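Long-range contacts in acetyltransferase (Agrobacterium tumefaciens, PDB 2DXQ), which is a putative acetyltransferase of the GNAT family, which probably transfers an acetyl group from acetyl-CoA to a substrate not yet known: residues Ser7-Gly12 and Val55-Gly60; Val63-Leu68 and Asn86-Glu91; Tyr98-Val103 and His130-Ser135. One frame throughout, in Å; residues are numbered along the deposited sequence.

Contact 1: Ser7-Gly12 and Val55-Gly60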
loop_
_atom_site.group_PDB
_atom_site.type_symbol
_atom_site.label_atom_id
_atom_site.label_comp_id
_atom_site.label_asym_id
_atom_site.label_seq_id
_atom_site.Cartn_x
_atom_site.Cartn_y
_atom_site.Cartn_z
ATOM N N SER A 7 0.070 15.798 21.829
ATOM C CA SER A 7 -0.496 16.231 20.574
ATOM C C SER A 7 -0.456 15.133 19.509
ATOM O O SER A 7 0.127 14.069 19.714
ATOM C CB SER A 7 0.198 17.490 20.082
ATOM O OG SER A 7 -0.519 18.021 18.997
ATOM N N LEU A 8 -1.091 15.420 18.383
ATOM C CA LEU A 8 -1.198 14.505 17.258
ATOM C C LEU A 8 -1.195 15.404 16.030
ATOM O O LEU A 8 -1.992 16.342 15.950
ATOM C CB LEU A 8 -2.522 13.758 17.371
ATOM C CG LEU A 8 -3.023 12.932 16.190
ATOM C CD1 LEU A 8 -2.273 11.640 16.106
ATOM C CD2 LEU A 8 -4.509 12.674 16.381
ATOM N N ARG A 9 -0.307 15.127 15.079
ATOM C CA ARG A 9 -0.190 15.945 13.873
ATOM C C ARG A 9 0.541 15.181 12.782
ATOM O O ARG A 9 1.123 14.132 13.043
ATOM C CB ARG A 9 0.568 17.231 14.184
ATOM C CG ARG A 9 1.900 17.012 14.869
ATOM C CD ARG A 9 2.630 18.342 15.091
ATOM N NE ARG A 9 3.911 18.134 15.766
ATOM C CZ ARG A 9 5.016 17.727 15.156
ATOM N NH1 ARG A 9 5.003 17.468 13.851
ATOM N NH2 ARG A 9 6.131 17.573 15.850
ATOM N N ALA A 10 0.502 15.718 11.568
ATOM C CA ALA A 10 1.352 15.239 10.498
ATOM C C ALA A 10 2.780 15.654 10.797
ATOM O O ALA A 10 3.023 16.724 11.390
ATOM C CB ALA A 10 0.906 15.808 9.141
ATOM N N ALA A 11 3.722 14.805 10.395
ATOM C CA ALA A 11 5.141 15.118 10.496
ATOM C C ALA A 11 5.524 16.162 9.460
ATOM O O ALA A 11 4.866 16.298 8.418
ATOM C CB ALA A 11 5.987 13.856 10.305
ATOM N N GLY A 12 6.596 16.888 9.753
ATOM C CA GLY A 12 7.138 17.895 8.842
ATOM C C GLY A 12 8.643 17.962 8.998
ATOM O O GLY A 12 9.228 17.114 9.670
ATOM N N VAL A 55 2.363 11.605 13.652
ATOM C CA VAL A 55 3.045 11.370 14.924
ATOM C C VAL A 55 2.151 11.750 16.109
ATOM O O VAL A 55 1.397 12.712 16.036
ATOM C CB VAL A 55 4.402 12.141 15.046
ATOM C CG1 VAL A 55 5.466 11.521 14.145
ATOM C CG2 VAL A 55 4.243 13.645 14.716
ATOM N N ALA A 56 2.220 10.970 17.186
ATOM C CA ALA A 56 1.713 11.415 18.477
ATOM C C ALA A 56 2.924 11.934 19.217
ATOM O O ALA A 56 4.014 11.342 19.136
ATOM C CB ALA A 56 1.073 10.249 19.256
ATOM N N THR A 57 2.762 13.062 19.898
ATOM C CA THR A 57 3.895 13.661 20.586
ATOM C C THR A 57 3.567 13.798 22.056
ATOM O O THR A 57 2.407 13.974 22.420
ATOM C CB THR A 57 4.289 15.062 20.031
ATOM O OG1 THR A 57 3.175 15.947 20.175
ATOM C CG2 THR A 57 4.708 14.996 18.553
ATOM N N GLU A 58 4.600 13.675 22.883
ATOM C CA GLU A 58 4.485 13.867 24.321
ATOM C C GLU A 58 5.576 14.869 24.719
ATOM O O GLU A 58 6.766 14.598 24.498
ATOM C CB GLU A 58 4.698 12.511 24.999
ATOM C CG GLU A 58 4.474 12.459 26.522
ATOM C CD GLU A 58 5.120 11.244 27.131
ATOM O OE1 GLU A 58 4.446 10.196 27.242
ATOM O OE2 GLU A 58 6.325 11.310 27.487
ATOM N N ASN A 59 5.184 16.024 25.270
ATOM C CA ASN A 59 6.142 17.122 25.527
ATOM C C ASN A 59 6.955 17.439 24.266
ATOM O O ASN A 59 8.162 17.704 24.344
ATOM C CB ASN A 59 7.105 16.768 26.667
ATOM C CG ASN A 59 6.398 16.231 27.883
ATOM O OD1 ASN A 59 6.695 15.130 28.358
ATOM N ND2 ASN A 59 5.448 16.992 28.380
ATOM N N GLY A 60 6.293 17.363 23.110
ATOM C CA GLY A 60 6.942 17.641 21.818
ATOM C C GLY A 60 7.731 16.504 21.186
ATOM O O GLY A 60 8.101 16.607 20.019
HETATM O O HOH W 1 3.701 18.486 18.640
HETATM O O HOH W 2 6.720 18.649 18.261
#
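Strand 6-10 forms one edge of the mixed sheet within this chain, and here Ser7, Leu8 and Arg9 pair antiparallel with Thr57, Ala56 and Val55. The short strands run at 143° to each other. Ser7 and Thr57 form one hydrogen-bonded pair: Thr57 N gives to Ser7 O at 2.8 Å, and Ser7 N gives to Thr57 O. Arg9 and Val55 form the next, with Val55 N to Arg9 O at 2.9 Å. Leu8 and Ala56 sit between them as a non-hydrogen-bonded pair. Their side chains are on the sheet face that carries helix 98-112, where Leu8 touches Thr101 and Ala56 touches Tyr98. The other face carries Ser7, Arg9, Val55 and Thr57. Arg9 CG lies between the backbone N and carbonyl carbon (chi1 52°), and the chain runs on extended to NE, side by side with Val55. Val55 CG2 lies over one guanidinium face, toward the rim, 4.0 Å from Arg9 NH1. Arg9 NH2 is also 4.0 Å from Thr57 CG2. Polar bonds fix the group further. Arg9 NE donates to a water at 2.9 Å in the guanidinium plane, and that water also bonds Thr57 OG1. Arg9 NH2 donates to a second water at 2.7 Å, which bonds Gly60 O. Arg9 NH1 reaches Ala10 O at 3.2 Å and makes a salt bridge with Asp15, which also accepts from Gly12 N. The pairing matches the antiparallel first and second strands of the GNAT fold.

Contact 2: Val63-Leu68 and Asn86-Glu91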
loop_
_atom_site.group_PDB
_atom_site.type_symbol
_atom_site.label_atom_id
_atom_site.label_comp_id
_atom_site.label_asym_id
_atom_site.label_seq_id
_atom_site.Cartn_x
_atom_site.Cartn_y
_atom_site.Cartn_z
ATOM N N VAL A 63 6.307 9.984 19.986
ATOM C CA VAL A 63 6.261 8.752 20.775
ATOM C C VAL A 63 5.514 7.620 20.068
ATOM O O VAL A 63 5.535 6.482 20.528
ATOM C CB VAL A 63 5.648 8.981 22.178
ATOM C CG1 VAL A 63 6.600 9.797 23.057
ATOM C CG2 VAL A 63 4.295 9.694 22.080
ATOM N N ALA A 64 4.819 7.951 18.981
ATOM C CA ALA A 64 4.231 6.926 18.097
ATOM C C ALA A 64 4.120 7.493 16.705
ATOM O O ALA A 64 4.085 8.714 16.526
ATOM C CB ALA A 64 2.855 6.472 18.581
ATOM N N THR A 65 4.033 6.608 15.724
ATOM C CA THR A 65 3.874 7.053 14.342
ATOM C C THR A 65 3.142 5.993 13.532
ATOM O O THR A 65 3.131 4.810 13.893
ATOM C CB THR A 65 5.249 7.390 13.686
ATOM O OG1 THR A 65 5.051 7.931 12.368
ATOM C CG2 THR A 65 6.114 6.170 13.577
ATOM N N ALA A 66 2.484 6.453 12.470
ATOM C CA ALA A 66 1.899 5.582 11.442
ATOM C C ALA A 66 1.909 6.383 10.152
ATOM O O ALA A 66 1.675 7.603 10.174
ATOM C CB ALA A 66 0.475 5.213 11.813
ATOM N N THR A 67 2.134 5.697 9.033
ATOM C CA THR A 67 2.140 6.362 7.735
ATOM C C THR A 67 0.900 5.941 6.955
ATOM O O THR A 67 0.607 4.748 6.831
ATOM C CB THR A 67 3.407 6.000 6.945
ATOM O OG1 THR A 67 4.571 6.397 7.696
ATOM C CG2 THR A 67 3.397 6.658 5.536
ATOM N N LEU A 68 0.186 6.934 6.433
ATOM C CA LEU A 68 -1.007 6.698 5.640
ATOM C C LEU A 68 -0.671 6.881 4.172
ATOM O O LEU A 68 -0.051 7.875 3.796
ATOM C CB LEU A 68 -2.106 7.686 6.034
ATOM C CG LEU A 68 -3.410 7.629 5.244
ATOM C CD1 LEU A 68 -4.118 6.268 5.409
ATOM C CD2 LEU A 68 -4.298 8.789 5.730
ATOM N N ASN A 86 4.372 1.183 8.644
ATOM C CA ASN A 86 5.387 1.607 9.606
ATOM C C ASN A 86 4.819 2.182 10.896
ATOM O O ASN A 86 5.146 3.302 11.317
ATOM C CB ASN A 86 6.420 2.515 8.964
ATOM C CG ASN A 86 7.236 1.785 7.915
ATOM O OD1 ASN A 86 7.548 0.596 8.074
ATOM N ND2 ASN A 86 7.563 2.475 6.840
ATOM N N VAL A 87 3.972 1.378 11.518
ATOM C CA VAL A 87 3.395 1.760 12.799
ATOM C C VAL A 87 4.371 1.386 13.913
ATOM O O VAL A 87 4.808 0.231 14.002
ATOM C CB VAL A 87 2.066 1.018 13.011
ATOM C CG1 VAL A 87 1.523 1.295 14.386
ATOM C CG2 VAL A 87 1.063 1.435 11.938
ATOM N N VAL A 88 4.703 2.353 14.769
ATOM C CA VAL A 88 5.568 2.048 15.897
ATOM C C VAL A 88 5.182 2.797 17.142
ATOM O O VAL A 88 4.747 3.944 17.083
ATOM C CB VAL A 88 7.104 2.154 15.567
ATOM C CG1 VAL A 88 7.434 3.274 14.643
ATOM C CG2 VAL A 88 7.992 2.166 16.814
ATOM N N THR A 89 5.329 2.085 18.254
ATOM C CA THR A 89 5.150 2.600 19.580
ATOM C C THR A 89 6.360 2.162 20.405
ATOM O O THR A 89 7.209 1.401 19.951
ATOM C CB THR A 89 3.882 2.000 20.245
ATOM O OG1 THR A 89 3.979 0.560 20.309
ATOM C CG2 THR A 89 2.650 2.364 19.471
ATOM N N LEU A 90 6.393 2.594 21.649
ATOM C CA LEU A 90 7.554 2.354 22.483
ATOM C C LEU A 90 7.278 1.345 23.581
ATOM O O LEU A 90 6.183 1.396 24.179
ATOM C CB LEU A 90 7.973 3.673 23.093
ATOM C CG LEU A 90 8.380 4.754 22.079
ATOM C CD1 LEU A 90 8.699 6.059 22.795
ATOM C CD2 LEU A 90 9.564 4.311 21.240
ATOM N N GLU A 91 8.265 0.465 23.854
ATOM C CA GLU A 91 8.269 -0.397 25.077
ATOM C C GLU A 91 7.546 0.450 26.119
ATOM O O GLU A 91 6.728 -0.073 26.903
ATOM C CB GLU A 91 9.676 -0.798 25.499
HETATM O O HOH W 3 4.212 4.481 22.200
HETATM O O HOH W 4 5.324 5.998 10.286
HETATM O O HOH W 5 6.663 5.046 6.452
#
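Strands 63-68 and 86-88 run antiparallel at 162°, 4.8 Å apart at their closest, and within these segments join directly at one hydrogen-bonded pair, Thr65 with Val88. Val88 N gives to Thr65 O at 3.0 Å, and Thr65 N gives to Val88 O in the carbonyl plane. On the sheet face of Thr65 and Val88, the methyls Thr65 CG2 and Val88 CG1 are pressed together at 3.4 Å, tighter than usual for two carbons. Thr65 OG1 lies anti to the backbone N (chi1 -175°). It bonds Phe54 O of the neighbouring strand 51-58 and accepts from a water at 2.9 Å. The same water donates to Asn86 O and bonds Thr67 OG1 at 2.7 Å, so one water ties both threonine hydroxyls to the Asn86 carbonyl. A second water links Thr67 OG1 to Asn86 ND2, which also bonds Asn73 of the second subunit. On the other face Ala66 CB meets Val87 CG2 at 3.8 Å, and Val87 also packs on Val103 of helix 98-112. Past Val88 the strands part. A third water accepts from Leu90 N at 2.9 Å and donates to Val63 O, while Leu90 CG comes within 3.7 Å of Val63 O. Val63 and Ala64 both face Ala56, a classic beta bulge in the pairing with strand 51-58. Separately, Asn86 has positive phi (47°), consistent with the irregular fourth strand of the GNAT fold.

Contact 3: Tyr98-Val103 and His130-Ser135. With PO4 (phosphate ion), chain C; PO4 (phosphate ion), chain F.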
loop_
_atom_site.group_PDB
_atom_site.type_symbol
_atom_site.label_atom_id
_atom_site.label_comp_id
_atom_site.label_asym_id
_atom_site.label_seq_id
_atom_site.Cartn_x
_atom_site.Cartn_y
_atom_site.Cartn_z
ATOM N N TYR A 98 -0.895 5.709 22.672
ATOM C CA TYR A 98 -0.381 6.583 21.610
ATOM C C TYR A 98 -0.440 5.911 20.242
ATOM O O TYR A 98 -0.755 6.561 19.250
ATOM C CB TYR A 98 1.066 6.989 21.886
ATOM C CG TYR A 98 1.270 7.899 23.083
ATOM C CD1 TYR A 98 0.617 9.125 23.178
ATOM C CD2 TYR A 98 2.167 7.551 24.091
ATOM C CE1 TYR A 98 0.842 9.988 24.272
ATOM C CE2 TYR A 98 2.384 8.403 25.198
ATOM C CZ TYR A 98 1.718 9.607 25.271
ATOM O OH TYR A 98 1.960 10.449 26.349
ATOM N N GLY A 99 -0.095 4.623 20.187
ATOM C CA GLY A 99 -0.267 3.852 18.932
ATOM C C GLY A 99 -1.710 3.837 18.431
ATOM O O GLY A 99 -1.973 4.077 17.243
ATOM N N ARG A 100 -2.653 3.546 19.322
ATOM C CA ARG A 100 -4.064 3.544 18.947
ATOM C C ARG A 100 -4.483 4.921 18.427
ATOM O O ARG A 100 -5.195 5.017 17.427
ATOM C CB ARG A 100 -4.959 3.056 20.107
ATOM C CG ARG A 100 -6.404 2.626 19.704
ATOM C CD ARG A 100 -6.906 1.428 20.592
ATOM N NE ARG A 100 -6.238 1.567 21.844
ATOM C CZ ARG A 100 -5.488 0.705 22.506
ATOM N NH1 ARG A 100 -5.273 -0.583 22.177
ATOM N NH2 ARG A 100 -4.984 1.200 23.597
ATOM N N THR A 101 -4.012 5.988 19.083
ATOM C CA THR A 101 -4.374 7.346 18.657
ATOM C C THR A 101 -3.929 7.590 17.217
ATOM O O THR A 101 -4.705 8.059 16.377
ATOM C CB THR A 101 -3.766 8.425 19.562
ATOM O OG1 THR A 101 -4.200 8.210 20.916
ATOM C CG2 THR A 101 -4.211 9.825 19.096
ATOM N N VAL A 102 -2.673 7.260 16.934
ATOM C CA VAL A 102 -2.128 7.564 15.616
ATOM C C VAL A 102 -2.716 6.675 14.487
ATOM O O VAL A 102 -2.990 7.145 13.375
ATOM C CB VAL A 102 -0.584 7.615 15.668
ATOM C CG1 VAL A 102 0.038 6.228 15.789
ATOM C CG2 VAL A 102 -0.038 8.355 14.482
ATOM N N VAL A 103 -2.948 5.408 14.795
ATOM C CA VAL A 103 -3.524 4.493 13.787
ATOM C C VAL A 103 -4.970 4.879 13.524
ATOM O O VAL A 103 -5.401 4.980 12.360
ATOM C CB VAL A 103 -3.410 3.013 14.208
ATOM C CG1 VAL A 103 -4.160 2.101 13.229
ATOM C CG2 VAL A 103 -1.910 2.597 14.324
ATOM N N HIS A 130 -1.678 -8.210 16.846
ATOM C CA HIS A 130 -2.915 -8.442 16.123
ATOM C C HIS A 130 -4.108 -7.885 16.884
ATOM O O HIS A 130 -4.971 -7.250 16.288
ATOM C CB HIS A 130 -3.102 -9.940 15.876
ATOM C CG HIS A 130 -2.034 -10.546 15.022
ATOM N ND1 HIS A 130 -2.147 -11.805 14.475
ATOM C CD2 HIS A 130 -0.840 -10.060 14.605
ATOM C CE1 HIS A 130 -1.064 -12.071 13.764
ATOM N NE2 HIS A 130 -0.261 -11.021 13.815
ATOM N N ALA A 131 -4.162 -8.139 18.199
ATOM C CA ALA A 131 -5.250 -7.622 19.039
ATOM C C ALA A 131 -5.259 -6.093 19.003
ATOM O O ALA A 131 -6.325 -5.462 19.009
ATOM C CB ALA A 131 -5.080 -8.091 20.481
ATOM N N PHE A 132 -4.063 -5.509 18.987
ATOM C CA PHE A 132 -3.932 -4.063 18.933
ATOM C C PHE A 132 -4.604 -3.543 17.679
ATOM O O PHE A 132 -5.363 -2.584 17.750
ATOM C CB PHE A 132 -2.463 -3.611 18.975
ATOM C CG PHE A 132 -2.262 -2.193 18.510
ATOM C CD1 PHE A 132 -2.639 -1.119 19.325
ATOM C CD2 PHE A 132 -1.733 -1.927 17.245
ATOM C CE1 PHE A 132 -2.492 0.206 18.884
ATOM C CE2 PHE A 132 -1.579 -0.608 16.788
ATOM C CZ PHE A 132 -1.953 0.464 17.604
ATOM N N TYR A 133 -4.327 -4.168 16.530
ATOM C CA TYR A 133 -4.956 -3.697 15.298
ATOM C C TYR A 133 -6.470 -3.854 15.318
ATOM O O TYR A 133 -7.191 -2.991 14.808
ATOM C CB TYR A 133 -4.326 -4.336 14.057
ATOM C CG TYR A 133 -2.934 -3.784 13.786
ATOM C CD1 TYR A 133 -2.737 -2.406 13.604
ATOM C CD2 TYR A 133 -1.824 -4.622 13.752
ATOM C CE1 TYR A 133 -1.457 -1.883 13.385
ATOM C CE2 TYR A 133 -0.529 -4.108 13.507
ATOM C CZ TYR A 133 -0.368 -2.740 13.330
ATOM O OH TYR A 133 0.896 -2.214 13.105
ATOM N N GLU A 134 -6.961 -4.943 15.910
ATOM C CA GLU A 134 -8.407 -5.121 16.048
ATOM C C GLU A 134 -9.012 -4.003 16.905
ATOM O O GLU A 134 -10.085 -3.502 16.604
ATOM C CB GLU A 134 -8.737 -6.502 16.608
ATOM C CG GLU A 134 -8.407 -7.620 15.585
ATOM C CD GLU A 134 -8.518 -9.018 16.142
ATOM O OE1 GLU A 134 -8.520 -9.175 17.383
ATOM O OE2 GLU A 134 -8.578 -9.968 15.325
ATOM N N SER A 135 -8.286 -3.588 17.934
ATOM C CA SER A 135 -8.743 -2.511 18.819
ATOM C C SER A 135 -8.786 -1.153 18.110
ATOM O O SER A 135 -9.449 -0.226 18.590
ATOM C CB SER A 135 -7.877 -2.437 20.081
ATOM O OG SER A 135 -6.625 -1.809 19.869
HETATM P P PO4 C . -0.565 1.661 22.401
HETATM O O1 PO4 C . -0.697 1.551 23.895
HETATM O O2 PO4 C . -0.493 0.205 21.898
HETATM O O3 PO4 C . -1.796 2.299 21.817
HETATM O O4 PO4 C . 0.695 2.345 21.993
HETATM P P PO4 F . -2.950 9.334 24.791
HETATM O O1 PO4 F . -2.883 9.655 23.307
HETATM O O2 PO4 F . -3.786 10.372 25.522
HETATM O O3 PO4 F . -3.533 7.957 24.979
HETATM O O4 PO4 F . -1.577 9.334 25.415
#
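Helices 98-103 and 130-135 cross at 50°, with their axes 10.2 Å apart at the closest point. Phe132 bridges the gap. Its CG is anti to the backbone N (chi1 163°), and the ring edge abuts the first turn of the other helix: CE1 is 3.4 Å from Arg100 N and CZ is 3.5 Å from Gly99 C. Val103 CG2 meets the ring tip to tip, 3.9 Å from Phe132 CZ. That first turn also holds a phosphate ion, probably from the crystallisation liquor. Gly99 N donates to phosphate O4 at 3.0 Å. Arg100 N donates to phosphate O3 at 2.9 Å. The N of Gly97, just before the helix, also bonds phosphate. This helix start fits the glycine-rich loop with which GNAT enzymes grip the pyrophosphate of acetyl-CoA, so the ion probably marks that site. The Arg100 chain bends at chi2 and chi3. Its NH1 then donates to Ser135 OG at 2.9 Å, almost straight (175°) and in the guanidinium plane. Phosphate O3 and Phe132 CE1 both lie over the same face of the guanidinium. Ser135 OG in turn donates to Phe132 O at 2.6 Å, one turn back in its own helix.

The contacts come in series along the chain, each closing before the next opens. Contacts 1 and 2 lie in the same sheet, centres about 11 Å apart. They meet where strand 51-58 pairs with strand 61-71, so together they span four adjacent strands. Contact 3 joins two helices, and its centre is about 10 Å from that of contact 2 and 17 Å from that of contact 1. Helix 98-112 follows strand 81-88 and packs on the sheet: Tyr98 OH bonds Glu58 of contact 1, and Gly99 packs on Thr89 of contact 2. Tyr133 of helix 127-135 rests on Val87. Sheet and helices thus form one GNAT core, and the phosphate-binding helix start probably marks where acetyl-CoA binds.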